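Long-range contacts in RagB/SusD family nutrient uptake outer membrane protein (Bacteroides thetaiotaomicron, PDB 7KV3), which probably captures beta-1,3-linked glucan at the bacterial cell surface for import across the outer membrane, as other SusD-family proteins do with their glycans: residues 279-284 / 385-390; 286-291 / 392-397; 300-305 / 317-322. One frame throughout, in Å; residues are numbered along the deposited sequence.

Contact 1: residues 279-284 / 385-390; sequences YKDDNA and NKDQKS. With BGC (beta-D-glucopyranose), chain B; BGC (beta-D-glucopyranose), chain C.
The carboxylate of Asp281 is met from above its plane by the amide of Asp387, whose N lies 3.1 Å from Asp281 OD2 in a nearly straight bond (167° at the hydrogen). A water donates a second hydrogen bond to the same OD2 and accepts one from Lys386 NZ. The amide of Gln388 mostly clasps its own segment: NE2 gives a bond in the amide plane to Ser390 O at 2.7 Å, while OE1 takes Ser390 N from above that plane; OE1 also takes a weak bond from Asn395 ND2. Asn283 turns its amide to the aliphatic chain of Lys389, crossing it obliquely, with OD1 3.3 Å from Lys389 CG. Asp281 reaches the other backbone because its CG stands between its own N and carbonyl carbon (chi1 69°). Two beta turns meet here, a type II turn from Asp281 to Ala284 and a type I turn from Asn385 to Gln388. They sit in the loops that follow strand 273-277 and precede strand 400-404, the two antiparallel strands of one small sheet. Asn283, in the third position of its turn with positive phi, sends its N to Asp387 O at 3.0 Å, from above the carbonyl plane. Beyond the turns, Lys389 N binds Ala284 O at 2.9 Å, within the carbonyl plane. Asp281 OD2 and Asp387 OD2 are 4.0 Å apart; their repulsion is probably eased by Lys386, whose NZ forms a salt bridge with Asp387 OD2 and shares the water with Asp281. Asn385 ND2 is taken up by Ser392 O. At the far end Ser390 OG donates to O3 of the chain B glucose at 2.9 Å, the oxygen that links this sugar to the chain C glucose.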
# COMPACT_ATOMS: atom_id res chain seq x y z
N TYR A 279 8.60 -4.93 8.67
CA TYR A 279 8.31 -6.31 9.08
C TYR A 279 9.66 -7.01 9.21
O TYR A 279 10.56 -6.69 8.43
CB TYR A 279 7.41 -7.00 8.06
CG TYR A 279 5.97 -6.54 8.00
CD1 TYR A 279 5.08 -6.92 8.99
CD2 TYR A 279 5.47 -5.83 6.90
CE1 TYR A 279 3.74 -6.59 8.92
CE2 TYR A 279 4.13 -5.47 6.83
CZ TYR A 279 3.25 -5.86 7.84
OH TYR A 279 1.92 -5.55 7.83
N LYS A 280 9.81 -7.87 10.21
CA LYS A 280 11.10 -8.57 10.46
C LYS A 280 10.81 -10.05 10.71
O LYS A 280 9.72 -10.36 11.20
CB LYS A 280 11.81 -7.93 11.66
CG LYS A 280 11.02 -8.01 12.94
CD LYS A 280 11.78 -7.62 14.20
CE LYS A 280 11.06 -8.12 15.44
NZ LYS A 280 11.77 -7.72 16.69
N ASP A 281 11.77 -10.91 10.37
CA ASP A 281 11.78 -12.33 10.79
C ASP A 281 12.69 -12.49 12.02
O ASP A 281 12.54 -13.50 12.72
CB ASP A 281 12.20 -13.25 9.65
CG ASP A 281 13.66 -13.14 9.21
OD1 ASP A 281 14.18 -11.99 9.14
OD2 ASP A 281 14.25 -14.20 8.89
N ASP A 282 13.57 -11.53 12.29
CA ASP A 282 14.62 -11.68 13.34
C ASP A 282 13.93 -11.87 14.69
O ASP A 282 13.45 -10.88 15.23
CB ASP A 282 15.58 -10.49 13.38
CG ASP A 282 16.79 -10.76 14.28
OD1 ASP A 282 16.92 -11.91 14.79
OD2 ASP A 282 17.60 -9.81 14.46
N ASN A 283 13.83 -13.11 15.18
CA ASN A 283 13.20 -13.46 16.48
C ASN A 283 11.75 -12.94 16.50
O ASN A 283 11.25 -12.55 17.58
CB ASN A 283 14.08 -12.97 17.65
CG ASN A 283 15.04 -14.04 18.13
OD1 ASN A 283 14.65 -14.89 18.92
ND2 ASN A 283 16.27 -14.05 17.64
N ALA A 284 11.07 -12.94 15.35
CA ALA A 284 9.67 -12.48 15.22
C ALA A 284 8.74 -13.52 15.86
O ALA A 284 8.96 -14.74 15.67
CB ALA A 284 9.35 -12.23 13.77
N ASN A 385 12.00 -15.86 6.14
CA ASN A 385 11.38 -16.07 7.48
C ASN A 385 12.24 -16.99 8.36
O ASN A 385 11.70 -17.46 9.37
CB ASN A 385 9.94 -16.61 7.39
CG ASN A 385 9.83 -17.98 6.74
OD1 ASN A 385 10.82 -18.50 6.23
ND2 ASN A 385 8.64 -18.55 6.76
N LYS A 386 13.53 -17.20 8.04
CA LYS A 386 14.34 -18.27 8.68
C LYS A 386 14.59 -17.97 10.15
O LYS A 386 14.68 -18.94 10.90
CB LYS A 386 15.65 -18.55 7.94
CG LYS A 386 16.71 -17.46 8.00
CD LYS A 386 17.97 -17.81 7.24
CE LYS A 386 19.12 -16.86 7.53
NZ LYS A 386 18.76 -15.46 7.22
N ASP A 387 14.66 -16.71 10.58
CA ASP A 387 15.07 -16.35 11.97
C ASP A 387 13.85 -16.20 12.89
O ASP A 387 14.06 -15.85 14.06
CB ASP A 387 16.00 -15.13 11.95
CG ASP A 387 17.37 -15.47 11.36
OD1 ASP A 387 17.90 -16.53 11.72
OD2 ASP A 387 17.89 -14.69 10.54
N GLN A 388 12.63 -16.51 12.44
CA GLN A 388 11.39 -16.29 13.23
C GLN A 388 11.27 -17.38 14.31
O GLN A 388 11.91 -18.44 14.17
CB GLN A 388 10.16 -16.22 12.31
CG GLN A 388 9.71 -17.58 11.77
CD GLN A 388 8.69 -18.27 12.63
OE1 GLN A 388 7.71 -17.67 13.04
NE2 GLN A 388 8.86 -19.56 12.86
N LYS A 389 10.47 -17.14 15.35
CA LYS A 389 10.44 -18.03 16.55
C LYS A 389 9.00 -18.43 16.87
O LYS A 389 8.79 -19.05 17.93
CB LYS A 389 11.13 -17.35 17.74
CG LYS A 389 12.62 -17.11 17.56
CD LYS A 389 13.46 -18.36 17.70
CE LYS A 389 14.50 -18.53 16.61
NZ LYS A 389 15.75 -17.79 16.92
N SER A 390 8.05 -18.16 15.96
CA SER A 390 6.63 -18.54 16.13
C SER A 390 6.13 -19.35 14.91
O SER A 390 6.84 -20.29 14.49
CB SER A 390 5.81 -17.33 16.40
OG SER A 390 4.56 -17.71 16.94
C2 BGC B . 4.28 -17.71 20.53
C3 BGC B . 4.97 -19.06 20.38
C4 BGC B . 6.48 -18.86 20.60
C5 BGC B . 6.81 -18.05 21.86
C6 BGC B . 8.25 -17.63 21.81
C1 BGC B . 4.58 -17.22 21.96
O1 BGC B . 3.82 -16.06 22.20
O2 BGC B . 2.87 -17.83 20.30
O3 BGC B . 4.69 -19.62 19.09
O4 BGC B . 7.20 -20.10 20.67
O5 BGC B . 5.96 -16.89 22.03
O6 BGC B . 8.39 -16.75 22.92
C2 BGC C . 3.82 -21.30 17.70
C3 BGC C . 4.05 -22.72 17.28
C4 BGC C . 5.53 -22.95 17.00
C5 BGC C . 6.38 -22.55 18.21
C6 BGC C . 7.85 -22.73 17.93
C1 BGC C . 4.78 -20.93 18.83
O2 BGC C . 2.44 -21.12 18.06
O3 BGC C . 3.30 -22.93 16.08
O4 BGC C . 5.79 -24.31 16.65
O5 BGC C . 6.15 -21.18 18.51
O6 BGC C . 8.54 -22.71 19.17
O HOH W 1 16.10 -13.90 7.31

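Contact 2: residues 286-291 / 392-397; sequences RDWGSP and SELNWN. With BGC (beta-D-glucopyranose), chain D; BGC (beta-D-glucopyranose), chain B; BGC (beta-D-glucopyranose), chain C; BGC (beta-D-glucopyranose), chain E.
Leu394 packs CD1 squarely over one face of the Trp288 indole, 3.8 Å from the centroid of the six-membered ring and 16° off its normal, while the glucoses of chains D and E lie against the opposite face. This buried part is tight: the same CD1 also touches the backbone between Asp287 and Trp288, and Asn395 ND2 grips Arg286 O at 2.8 Å, in the amide plane and nearly straight (163°). Arg286 N gives Asn395 OD1 only a weak bond; Gly296 N also donates to that oxygen. With CG anti to its N (chi1 -176°) and the chain extended, Arg286 runs past Leu394 O; NE bonds to Pro291 O, and the guanidinium goes on to Trp62 O and a salt bridge with Asp61. The Glu393 side is looser: CB approaches Trp288 CZ2 at 3.7 Å, and the carboxylate reaches Trp288 NE1 and O2 of the chain D glucose through one water. Asp287 holds the sugars firmly, OD2 accepting the O2 hydroxyls of the chain B and chain C glucoses at 2.5 and 2.6 Å. An apolar indole platform beside a carboxylate gripping two hydroxyls is the chemistry of carbohydrate recognition, and the double acceptance is consistent with an ionised Asp287.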
# COMPACT_ATOMS: atom_id res chain seq x y z
N ARG A 286 5.06 -12.92 16.01
CA ARG A 286 3.65 -12.74 15.60
C ARG A 286 3.04 -14.14 15.43
O ARG A 286 3.72 -15.04 14.86
CB ARG A 286 3.54 -11.89 14.34
CG ARG A 286 2.11 -11.61 13.95
CD ARG A 286 2.08 -10.84 12.67
NE ARG A 286 0.84 -10.14 12.42
CZ ARG A 286 0.64 -9.37 11.36
NH1 ARG A 286 1.60 -9.21 10.45
NH2 ARG A 286 -0.50 -8.74 11.21
N ASP A 287 1.84 -14.33 15.98
CA ASP A 287 1.17 -15.65 15.98
C ASP A 287 -0.33 -15.46 15.72
O ASP A 287 -0.83 -14.30 15.73
CB ASP A 287 1.52 -16.43 17.25
CG ASP A 287 1.59 -17.95 17.09
OD1 ASP A 287 1.24 -18.46 16.00
OD2 ASP A 287 1.99 -18.61 18.05
N TRP A 288 -1.02 -16.56 15.43
CA TRP A 288 -2.46 -16.60 15.07
C TRP A 288 -3.32 -15.93 16.15
O TRP A 288 -4.20 -15.14 15.77
CB TRP A 288 -2.89 -18.05 14.79
CG TRP A 288 -2.03 -18.68 13.74
CD1 TRP A 288 -0.99 -19.54 13.92
CD2 TRP A 288 -2.10 -18.44 12.32
NE1 TRP A 288 -0.43 -19.87 12.72
CE2 TRP A 288 -1.08 -19.20 11.72
CE3 TRP A 288 -2.93 -17.64 11.50
CZ2 TRP A 288 -0.88 -19.22 10.34
CZ3 TRP A 288 -2.70 -17.62 10.15
CH2 TRP A 288 -1.69 -18.41 9.58
N GLY A 289 -3.04 -16.24 17.43
CA GLY A 289 -3.75 -15.73 18.62
C GLY A 289 -3.21 -14.37 19.07
O GLY A 289 -3.94 -13.70 19.82
N SER A 290 -2.00 -13.97 18.63
CA SER A 290 -1.29 -12.71 19.01
C SER A 290 -0.87 -11.97 17.73
O SER A 290 0.31 -11.78 17.40
CB SER A 290 -0.14 -12.98 19.94
OG SER A 290 0.80 -13.84 19.34
N PRO A 291 -1.88 -11.58 16.92
CA PRO A 291 -1.62 -10.98 15.62
C PRO A 291 -1.01 -9.56 15.66
O PRO A 291 -0.49 -9.14 14.65
CB PRO A 291 -3.05 -10.93 15.03
CG PRO A 291 -3.93 -10.79 16.25
CD PRO A 291 -3.31 -11.77 17.21
N SER A 392 5.81 -19.60 11.12
CA SER A 392 6.63 -19.11 9.98
C SER A 392 5.76 -18.38 8.94
O SER A 392 6.31 -17.50 8.24
CB SER A 392 7.42 -20.24 9.36
OG SER A 392 6.53 -21.07 8.63
N GLU A 393 4.47 -18.75 8.86
CA GLU A 393 3.45 -18.19 7.93
C GLU A 393 3.26 -16.69 8.14
O GLU A 393 2.91 -16.02 7.16
CB GLU A 393 2.06 -18.79 8.15
CG GLU A 393 1.91 -20.18 7.59
CD GLU A 393 2.32 -21.29 8.55
OE1 GLU A 393 2.58 -20.99 9.73
OE2 GLU A 393 2.36 -22.46 8.11
N LEU A 394 3.40 -16.21 9.38
CA LEU A 394 3.06 -14.81 9.73
C LEU A 394 4.32 -13.97 9.89
O LEU A 394 4.16 -12.80 10.26
CB LEU A 394 2.26 -14.80 11.04
CG LEU A 394 0.92 -15.53 10.98
CD1 LEU A 394 0.30 -15.65 12.36
CD2 LEU A 394 -0.03 -14.81 10.02
N ASN A 395 5.51 -14.53 9.66
CA ASN A 395 6.78 -13.87 10.09
C ASN A 395 7.76 -13.73 8.92
O ASN A 395 8.97 -13.80 9.17
CB ASN A 395 7.35 -14.55 11.34
CG ASN A 395 6.48 -14.24 12.54
OD1 ASN A 395 6.39 -13.08 12.97
ND2 ASN A 395 5.79 -15.24 13.06
N TRP A 396 7.27 -13.42 7.71
CA TRP A 396 8.11 -12.96 6.57
C TRP A 396 8.70 -11.57 6.88
O TRP A 396 8.02 -10.78 7.54
CB TRP A 396 7.32 -12.96 5.27
CG TRP A 396 6.94 -14.35 4.88
CD1 TRP A 396 5.73 -14.94 5.05
CD2 TRP A 396 7.80 -15.35 4.28
NE1 TRP A 396 5.77 -16.23 4.60
CE2 TRP A 396 7.02 -16.51 4.11
CE3 TRP A 396 9.13 -15.36 3.87
CZ2 TRP A 396 7.54 -17.69 3.58
CZ3 TRP A 396 9.65 -16.51 3.31
CH2 TRP A 396 8.86 -17.66 3.18
N ASN A 397 9.92 -11.32 6.43
CA ASN A 397 10.67 -10.06 6.68
C ASN A 397 10.34 -8.96 5.66
O ASN A 397 10.88 -7.83 5.82
CB ASN A 397 12.17 -10.34 6.77
CG ASN A 397 12.82 -10.71 5.46
OD1 ASN A 397 12.19 -10.67 4.39
ND2 ASN A 397 14.08 -11.12 5.53
C2 BGC D . -2.20 -23.11 12.28
C3 BGC D . -3.51 -22.34 12.35
C4 BGC D . -4.37 -22.79 13.51
C5 BGC D . -3.56 -22.85 14.79
C6 BGC D . -4.46 -23.25 15.93
C1 BGC D . -1.62 -23.29 13.69
O2 BGC D . -1.24 -22.47 11.43
O3 BGC D . -4.24 -22.50 11.13
O4 BGC D . -5.43 -21.84 13.67
O5 BGC D . -2.54 -23.81 14.62
O6 BGC D . -5.11 -22.02 16.22
C2 BGC B . 4.28 -17.71 20.53
C3 BGC B . 4.97 -19.06 20.38
C4 BGC B . 6.48 -18.86 20.60
C5 BGC B . 6.81 -18.05 21.86
C6 BGC B . 8.25 -17.63 21.81
C1 BGC B . 4.58 -17.22 21.96
O1 BGC B . 3.82 -16.06 22.20
O2 BGC B . 2.87 -17.83 20.30
O3 BGC B . 4.69 -19.62 19.09
O4 BGC B . 7.20 -20.10 20.67
O5 BGC B . 5.96 -16.89 22.03
O6 BGC B . 8.39 -16.75 22.92
C2 BGC C . 3.82 -21.30 17.70
C3 BGC C . 4.05 -22.72 17.28
C4 BGC C . 5.53 -22.95 17.00
C5 BGC C . 6.38 -22.55 18.21
C6 BGC C . 7.85 -22.73 17.93
C1 BGC C . 4.78 -20.93 18.83
O2 BGC C . 2.44 -21.12 18.06
O3 BGC C . 3.30 -22.93 16.08
O4 BGC C . 5.79 -24.31 16.65
O5 BGC C . 6.15 -21.18 18.51
O6 BGC C . 8.54 -22.71 19.17
C2 BGC E . -4.89 -22.21 8.97
C3 BGC E . -5.31 -21.19 7.93
C4 BGC E . -6.22 -20.13 8.54
C5 BGC E . -5.57 -19.58 9.81
C6 BGC E . -6.46 -18.54 10.47
C1 BGC E . -4.30 -21.52 10.22
O2 BGC E . -3.85 -23.00 8.46
O3 BGC E . -6.02 -21.79 6.87
O4 BGC E . -6.42 -19.09 7.58
O5 BGC E . -5.29 -20.63 10.74
O6 BGC E . -7.67 -19.14 10.96
O HOH W 2 1.31 -22.30 11.54

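Contact 3: residues 300-305 / 317-322; sequences PTLISP and RGWGFC. With BGC (beta-D-glucopyranose), chain F.
The C-terminal end of helix 299-303 is wrapped by the loop 317-322, which carries part of the glucan-binding surface. Trp319 is held between protein and sugar: Thr301 CG2 sits over the centre of one face, 3.8 Å from the centroid of the six-membered ring and 9° off its normal, and the chain F glucose lies against the opposite face, its C5 3.6 Å from Trp319 CE3. Thr301 brings CG2 there by holding it anti to its own N, which turns OG1 away to Trp396 NE1 and Glu393 O. Leu302 CD2 closes on the edge of the indole, 3.8 Å from Trp319 CE3. Phe321 presents an edge to Leu302 O, which lies in the ring plane, and its edge also meets O4 of the chain F glucose, near CE2. An aromatic side chain lying flat beneath a pyranose is the classic carbohydrate platform, fitting for a SusD-family glycan-binding protein. The loop backbone is stitched to the last part of the helix and the residues after it. Phe321 N bonds to Leu302 O at 2.8 Å, and Gly320 N to Ser304 O at 2.8 Å, nearly along the C=O axis; Gly318 N reaches Pro305 O at 2.9 Å from above the carbonyl plane. Gly320 has positive phi (62°), turning the loop between the two aromatic residues. Ser304 OG folds back to Pro300 O at 2.7 Å, in the carbonyl plane, and also bonds to Ala380 N. On the buried side Ile303 CG2 packs against Cys322 CB, and a water donates to both Ile303 O and Cys322 O. Arg367 holds Trp319 O through NH1 and a bound glucose through NH2.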
# COMPACT_ATOMS: atom_id res chain seq x y z
N PRO A 300 3.55 -12.74 1.90
CA PRO A 300 4.09 -13.74 0.98
C PRO A 300 3.47 -15.14 1.09
O PRO A 300 3.53 -15.84 0.10
CB PRO A 300 5.57 -13.82 1.36
CG PRO A 300 5.84 -12.46 1.99
CD PRO A 300 4.59 -12.19 2.79
N THR A 301 2.93 -15.53 2.24
CA THR A 301 2.23 -16.83 2.41
C THR A 301 0.94 -16.78 1.58
O THR A 301 0.66 -17.75 0.87
CB THR A 301 1.90 -17.13 3.87
OG1 THR A 301 3.10 -17.13 4.62
CG2 THR A 301 1.21 -18.46 4.05
N LEU A 302 0.23 -15.66 1.63
CA LEU A 302 -1.05 -15.51 0.89
C LEU A 302 -0.81 -15.72 -0.62
O LEU A 302 -1.63 -16.43 -1.25
CB LEU A 302 -1.65 -14.13 1.18
CG LEU A 302 -2.27 -13.95 2.55
CD1 LEU A 302 -2.43 -12.47 2.88
CD2 LEU A 302 -3.61 -14.67 2.65
N ILE A 303 0.23 -15.13 -1.21
CA ILE A 303 0.29 -14.91 -2.68
C ILE A 303 1.35 -15.79 -3.37
O ILE A 303 1.57 -15.58 -4.57
CB ILE A 303 0.55 -13.42 -2.99
CG1 ILE A 303 1.95 -12.99 -2.56
CG2 ILE A 303 -0.53 -12.55 -2.35
CD1 ILE A 303 2.35 -11.69 -3.15
N SER A 304 1.98 -16.72 -2.67
CA SER A 304 2.96 -17.65 -3.28
C SER A 304 2.25 -18.94 -3.69
O SER A 304 1.13 -19.20 -3.25
CB SER A 304 4.13 -17.80 -2.36
OG SER A 304 4.73 -16.51 -2.19
N PRO A 305 2.83 -19.72 -4.63
CA PRO A 305 2.15 -20.88 -5.23
C PRO A 305 1.87 -22.02 -4.24
O PRO A 305 2.71 -22.27 -3.40
CB PRO A 305 3.11 -21.40 -6.31
CG PRO A 305 4.18 -20.33 -6.46
CD PRO A 305 4.17 -19.50 -5.20
N ARG A 317 6.49 -21.79 -0.71
CA ARG A 317 5.07 -22.03 -1.05
C ARG A 317 4.17 -21.02 -0.34
O ARG A 317 4.59 -20.39 0.62
CB ARG A 317 4.70 -23.45 -0.63
CG ARG A 317 4.68 -23.68 0.87
CD ARG A 317 4.60 -25.18 1.08
NE ARG A 317 4.77 -25.56 2.47
CZ ARG A 317 5.82 -26.21 2.95
NH1 ARG A 317 6.81 -26.58 2.16
NH2 ARG A 317 5.84 -26.53 4.23
N GLY A 318 2.94 -20.90 -0.81
CA GLY A 318 1.89 -20.11 -0.17
C GLY A 318 0.53 -20.68 -0.47
O GLY A 318 0.44 -21.91 -0.66
N TRP A 319 -0.48 -19.83 -0.51
CA TRP A 319 -1.89 -20.25 -0.66
C TRP A 319 -2.45 -19.88 -2.04
O TRP A 319 -3.64 -20.05 -2.25
CB TRP A 319 -2.72 -19.72 0.51
CG TRP A 319 -2.36 -20.28 1.86
CD1 TRP A 319 -1.87 -21.52 2.16
CD2 TRP A 319 -2.49 -19.61 3.13
NE1 TRP A 319 -1.66 -21.65 3.51
CE2 TRP A 319 -2.05 -20.50 4.13
CE3 TRP A 319 -2.94 -18.35 3.51
CZ2 TRP A 319 -2.03 -20.17 5.48
CZ3 TRP A 319 -2.95 -18.03 4.85
CH2 TRP A 319 -2.50 -18.93 5.82
N GLY A 320 -1.62 -19.44 -2.98
CA GLY A 320 -2.05 -19.14 -4.36
C GLY A 320 -3.08 -18.03 -4.49
O GLY A 320 -3.94 -18.10 -5.41
N PHE A 321 -3.04 -17.01 -3.64
CA PHE A 321 -3.86 -15.79 -3.84
C PHE A 321 -3.11 -14.83 -4.78
O PHE A 321 -1.89 -14.95 -4.91
CB PHE A 321 -4.22 -15.12 -2.51
CG PHE A 321 -5.29 -15.84 -1.73
CD1 PHE A 321 -6.64 -15.58 -1.95
CD2 PHE A 321 -4.95 -16.75 -0.76
CE1 PHE A 321 -7.62 -16.23 -1.22
CE2 PHE A 321 -5.93 -17.39 -0.00
CZ PHE A 321 -7.26 -17.14 -0.25
N CYS A 322 -3.86 -13.95 -5.43
CA CYS A 322 -3.38 -12.88 -6.35
C CYS A 322 -2.37 -13.42 -7.35
O CYS A 322 -1.24 -12.94 -7.43
CB CYS A 322 -2.84 -11.71 -5.53
SG CYS A 322 -4.17 -11.04 -4.52
C2 BGC F . -6.25 -22.72 4.68
C3 BGC F . -6.02 -22.38 3.22
C4 BGC F . -6.65 -21.05 2.92
C5 BGC F . -6.11 -19.98 3.89
C6 BGC F . -6.73 -18.58 3.72
C1 BGC F . -5.72 -21.62 5.58
O2 BGC F . -5.50 -23.87 5.03
O3 BGC F . -6.57 -23.45 2.43
O4 BGC F . -6.36 -20.72 1.58
O5 BGC F . -6.35 -20.41 5.23
O6 BGC F . -8.15 -18.66 3.53
O HOH W 3 1.16 -13.75 -6.53

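How the contacts relate
Leaving strand 273-277, the chain passes through 279-284 and 286-291, the first halves of contacts 1 and 2, then enters helix 299-303. Contact 3 closes first, across only eleven intervening residues, joining that helix to the loop before helix 326-330. Much later, segment 385-390 closes contact 1 and 392-397 closes contact 2, so the loop after strand 273-277 is tied to the loop leading into its sheet partner, strand 400-404. Contacts 1 and 2 therefore cross, and contact 3 is nested inside both of their loops. Contacts 1 and 2 touch and share the glucoses of chains B and C. Contacts 2 and 3 also touch, whereas contacts 1 and 3 stay about 6 Å apart at their nearest atoms.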